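Local coordinates for 3-deoxy-manno-octulosonate cytidylyltransferase (Escherichia coli, PDB 1H7E), which catalyses the transfer of a cytidylyl group from CTP to the eight-carbon sugar KDO, probably activating it for incorporation into bacterial lipopolysaccharide, at residues D98-L110 against T214-T226. Numbering follows the deposited sequence.
Sequences DEPMIRPRDVETL and TFEVAATGPGVDT
Arg103 grips two successive backbone carbonyls with the edge of its guanidinium: NH1 donates to Ala219 O at 3.1 Å, nearly straight at 168°, and NH2 donates to Ala218 O at 2.9 Å, more bent at 140°. Both acceptors lie close to the guanidinium plane, whereas both nitrogens stand above the respective carbonyl planes. The chain bends at chi3 (-64°), which turns the group back so that NH2 also forms a salt bridge with OD2 of Asp106 (2.9 Å), though with weak hydrogen-bond geometry. Asp106, three residues on, probably helps to orient the guanidinium together with the two carbonyls, and to balance its charge, while its OD1 accepts a hydrogen bond from a water, which in turn accepts one from Ala218 N. With an alanine in place of Arg103, the carbonyls of Ala218 and Ala219 would probably lose these donors and the Asp106 carboxylate its cationic mate. At the far end, Val224 N donates to Asp98 O at 3.1 Å; between the two sites, one water links Met101 O to Gly221 N. In this GT-A-type nucleotidyltransferase fold, the contact ties the loop entering helix 104-116 to the chain running from strand 212-216, outermost in this chain's main sheet, to helix 227-243. The carboxylate of Asp98 turns to Lys19 in a salt bridge, with Asp225 OD1 only 4.1 Å from its OD2. Val217 sets CG1 3.7 Å from Asp106 OD1, and Thr220 CG2 approaches the guanidinium obliquely. Pro100 CD meets Val224 CG2 at 4.0 Å, their side chains crossing at about a right angle beside helix 227-243. On the helix, Leu110 extends CD1 obliquely to the Phe215 ring, and Thr109 CG2 rests against Phe215 CB.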
# COMPACT_ATOMS: atom_id res chain seq x y z
N ASP A 98 1.86 23.03 -14.81
CA ASP A 98 0.79 23.86 -14.25
C ASP A 98 0.91 24.21 -12.75
O ASP A 98 -0.07 24.63 -12.12
CB ASP A 98 -0.61 23.27 -14.57
CG ASP A 98 -0.83 21.88 -13.97
OD1 ASP A 98 0.06 21.34 -13.29
OD2 ASP A 98 -1.93 21.32 -14.18
N GLU A 99 2.10 24.04 -12.19
CA GLU A 99 2.33 24.39 -10.79
C GLU A 99 3.45 25.44 -10.78
O GLU A 99 4.62 25.13 -10.52
CB GLU A 99 2.73 23.16 -9.97
CG GLU A 99 1.61 22.13 -9.78
CD GLU A 99 2.09 20.88 -9.04
OE1 GLU A 99 2.66 21.02 -7.93
OE2 GLU A 99 1.92 19.75 -9.57
N PRO A 100 3.09 26.70 -11.06
CA PRO A 100 4.06 27.81 -11.10
C PRO A 100 4.72 28.16 -9.77
O PRO A 100 5.74 28.84 -9.74
CB PRO A 100 3.20 28.98 -11.60
CG PRO A 100 1.87 28.70 -10.95
CD PRO A 100 1.71 27.20 -11.22
N MET A 101 4.14 27.70 -8.67
CA MET A 101 4.69 28.02 -7.36
C MET A 101 5.63 26.98 -6.76
O MET A 101 5.93 27.01 -5.57
CB MET A 101 3.56 28.38 -6.39
CG MET A 101 2.79 29.62 -6.84
SD MET A 101 1.97 30.45 -5.49
CE MET A 101 3.43 30.96 -4.48
N ILE A 102 6.11 26.09 -7.62
CA ILE A 102 7.04 25.04 -7.24
C ILE A 102 8.27 25.65 -6.54
O ILE A 102 8.76 26.70 -6.95
CB ILE A 102 7.49 24.25 -8.53
CG1 ILE A 102 8.57 23.22 -8.20
CG2 ILE A 102 8.05 25.19 -9.59
CD1 ILE A 102 8.10 22.14 -7.28
N ARG A 103 8.71 25.05 -5.43
CA ARG A 103 9.89 25.55 -4.72
C ARG A 103 11.13 24.79 -5.18
O ARG A 103 11.20 23.58 -5.03
CB ARG A 103 9.76 25.35 -3.21
CG ARG A 103 8.74 26.24 -2.51
CD ARG A 103 8.82 26.03 -1.00
NE ARG A 103 8.45 24.66 -0.63
CZ ARG A 103 7.25 24.30 -0.17
NH1 ARG A 103 6.28 25.19 -0.01
NH2 ARG A 103 7.00 23.01 0.04
N PRO A 104 12.13 25.50 -5.74
CA PRO A 104 13.37 24.87 -6.21
C PRO A 104 14.02 23.94 -5.19
O PRO A 104 14.59 22.90 -5.56
CB PRO A 104 14.26 26.08 -6.50
CG PRO A 104 13.28 27.06 -7.05
CD PRO A 104 12.09 26.93 -6.11
N ARG A 105 13.94 24.30 -3.91
CA ARG A 105 14.54 23.49 -2.84
C ARG A 105 13.90 22.10 -2.72
O ARG A 105 14.58 21.14 -2.37
CB ARG A 105 14.44 24.23 -1.49
CG ARG A 105 15.80 24.62 -0.84
CD ARG A 105 16.80 25.33 -1.80
NE ARG A 105 16.37 26.65 -2.27
CZ ARG A 105 16.74 27.21 -3.43
NH1 ARG A 105 17.55 26.56 -4.26
NH2 ARG A 105 16.27 28.40 -3.78
N ASP A 106 12.62 21.99 -3.05
CA ASP A 106 11.94 20.69 -2.99
C ASP A 106 12.44 19.75 -4.07
O ASP A 106 12.53 18.54 -3.85
CB ASP A 106 10.42 20.85 -3.12
CG ASP A 106 9.79 21.55 -1.92
OD1 ASP A 106 10.46 21.69 -0.87
OD2 ASP A 106 8.62 21.95 -2.06
N VAL A 107 12.72 20.30 -5.25
CA VAL A 107 13.24 19.47 -6.35
C VAL A 107 14.66 19.02 -5.98
O VAL A 107 15.06 17.88 -6.27
CB VAL A 107 13.21 20.23 -7.70
CG1 VAL A 107 13.69 19.31 -8.82
CG2 VAL A 107 11.81 20.74 -7.99
N GLU A 108 15.42 19.90 -5.32
CA GLU A 108 16.77 19.56 -4.89
C GLU A 108 16.76 18.40 -3.89
O GLU A 108 17.65 17.54 -3.91
CB GLU A 108 17.47 20.78 -4.31
CG GLU A 108 17.93 21.76 -5.38
CD GLU A 108 18.45 23.09 -4.84
OE1 GLU A 108 18.74 23.20 -3.63
OE2 GLU A 108 18.56 24.03 -5.65
N THR A 109 15.75 18.40 -3.01
CA THR A 109 15.57 17.34 -2.00
C THR A 109 15.37 16.02 -2.73
O THR A 109 15.98 15.01 -2.40
CB THR A 109 14.33 17.62 -1.10
OG1 THR A 109 14.61 18.71 -0.22
CG2 THR A 109 13.95 16.39 -0.27
N LEU A 110 14.55 16.06 -3.77
CA LEU A 110 14.25 14.89 -4.57
C LEU A 110 15.51 14.39 -5.27
O LEU A 110 15.86 13.21 -5.16
CB LEU A 110 13.17 15.28 -5.58
CG LEU A 110 12.51 14.25 -6.47
CD1 LEU A 110 11.73 13.27 -5.61
CD2 LEU A 110 11.58 14.97 -7.42
N THR A 214 9.22 8.09 -1.23
CA THR A 214 8.44 9.32 -1.15
C THR A 214 8.91 10.23 -0.03
O THR A 214 8.59 9.97 1.13
CB THR A 214 6.91 8.97 -0.94
OG1 THR A 214 6.51 7.99 -1.90
CG2 THR A 214 6.02 10.17 -1.16
N PHE A 215 9.61 11.32 -0.40
CA PHE A 215 10.16 12.32 0.53
C PHE A 215 9.18 13.40 0.98
O PHE A 215 8.52 14.05 0.18
CB PHE A 215 11.38 13.02 -0.08
CG PHE A 215 12.47 12.09 -0.47
CD1 PHE A 215 13.45 11.73 0.44
CD2 PHE A 215 12.50 11.55 -1.75
CE1 PHE A 215 14.45 10.84 0.08
CE2 PHE A 215 13.50 10.65 -2.11
CZ PHE A 215 14.47 10.29 -1.19
N GLU A 216 9.16 13.64 2.29
CA GLU A 216 8.26 14.63 2.86
C GLU A 216 8.80 16.06 2.84
O GLU A 216 9.94 16.30 3.23
CB GLU A 216 7.88 14.22 4.29
CG GLU A 216 6.77 15.07 4.85
CD GLU A 216 6.37 14.70 6.26
OE1 GLU A 216 6.61 13.57 6.71
OE2 GLU A 216 5.79 15.58 6.92
N VAL A 217 7.99 17.01 2.36
CA VAL A 217 8.35 18.43 2.33
C VAL A 217 7.21 19.24 2.97
O VAL A 217 6.19 18.65 3.36
CB VAL A 217 8.60 18.94 0.89
CG1 VAL A 217 9.78 18.20 0.28
CG2 VAL A 217 7.35 18.82 0.02
N ALA A 218 7.36 20.56 3.08
CA ALA A 218 6.32 21.42 3.66
C ALA A 218 5.13 21.56 2.69
O ALA A 218 5.27 21.27 1.50
CB ALA A 218 6.90 22.78 3.99
N ALA A 219 3.96 21.96 3.20
CA ALA A 219 2.78 22.13 2.35
C ALA A 219 3.16 23.04 1.17
O ALA A 219 3.74 24.11 1.36
CB ALA A 219 1.62 22.74 3.14
N THR A 220 2.89 22.58 -0.05
CA THR A 220 3.23 23.34 -1.24
C THR A 220 2.21 24.43 -1.55
O THR A 220 1.22 24.59 -0.83
CB THR A 220 3.38 22.40 -2.47
OG1 THR A 220 2.16 21.68 -2.68
CG2 THR A 220 4.53 21.40 -2.26
N GLY A 221 2.49 25.22 -2.59
CA GLY A 221 1.60 26.29 -3.00
C GLY A 221 0.46 25.77 -3.84
O GLY A 221 0.57 24.68 -4.41
N PRO A 222 -0.66 26.50 -3.94
CA PRO A 222 -1.79 26.03 -4.74
C PRO A 222 -1.48 25.95 -6.25
O PRO A 222 -1.04 26.93 -6.86
CB PRO A 222 -2.89 27.04 -4.41
CG PRO A 222 -2.13 28.30 -4.14
CD PRO A 222 -0.98 27.79 -3.30
N GLY A 223 -1.60 24.74 -6.80
CA GLY A 223 -1.37 24.53 -8.22
C GLY A 223 -2.56 25.08 -8.98
O GLY A 223 -3.68 25.09 -8.45
N VAL A 224 -2.35 25.53 -10.21
CA VAL A 224 -3.44 26.09 -11.00
C VAL A 224 -4.25 25.06 -11.77
O VAL A 224 -3.74 24.41 -12.68
CB VAL A 224 -2.94 27.19 -11.96
CG1 VAL A 224 -4.12 27.82 -12.71
CG2 VAL A 224 -2.17 28.26 -11.19
N ASP A 225 -5.52 24.94 -11.40
CA ASP A 225 -6.46 24.00 -12.01
C ASP A 225 -7.80 24.70 -12.28
O ASP A 225 -8.38 24.58 -13.37
CB ASP A 225 -6.69 22.80 -11.07
CG ASP A 225 -6.40 21.45 -11.72
OD1 ASP A 225 -5.76 21.42 -12.80
OD2 ASP A 225 -6.81 20.42 -11.14
N THR A 226 -8.26 25.46 -11.29
CA THR A 226 -9.52 26.21 -11.36
C THR A 226 -9.25 27.73 -11.27
O THR A 226 -8.25 28.14 -10.66
CB THR A 226 -10.48 25.76 -10.20
OG1 THR A 226 -11.77 26.38 -10.35
CG2 THR A 226 -9.92 26.13 -8.84
O HOH W 1 1.56 20.74 -4.92
O HOH W 2 1.93 25.68 -7.76
O HOH W 3 5.40 25.04 -3.00
O HOH W 4 9.46 22.16 1.84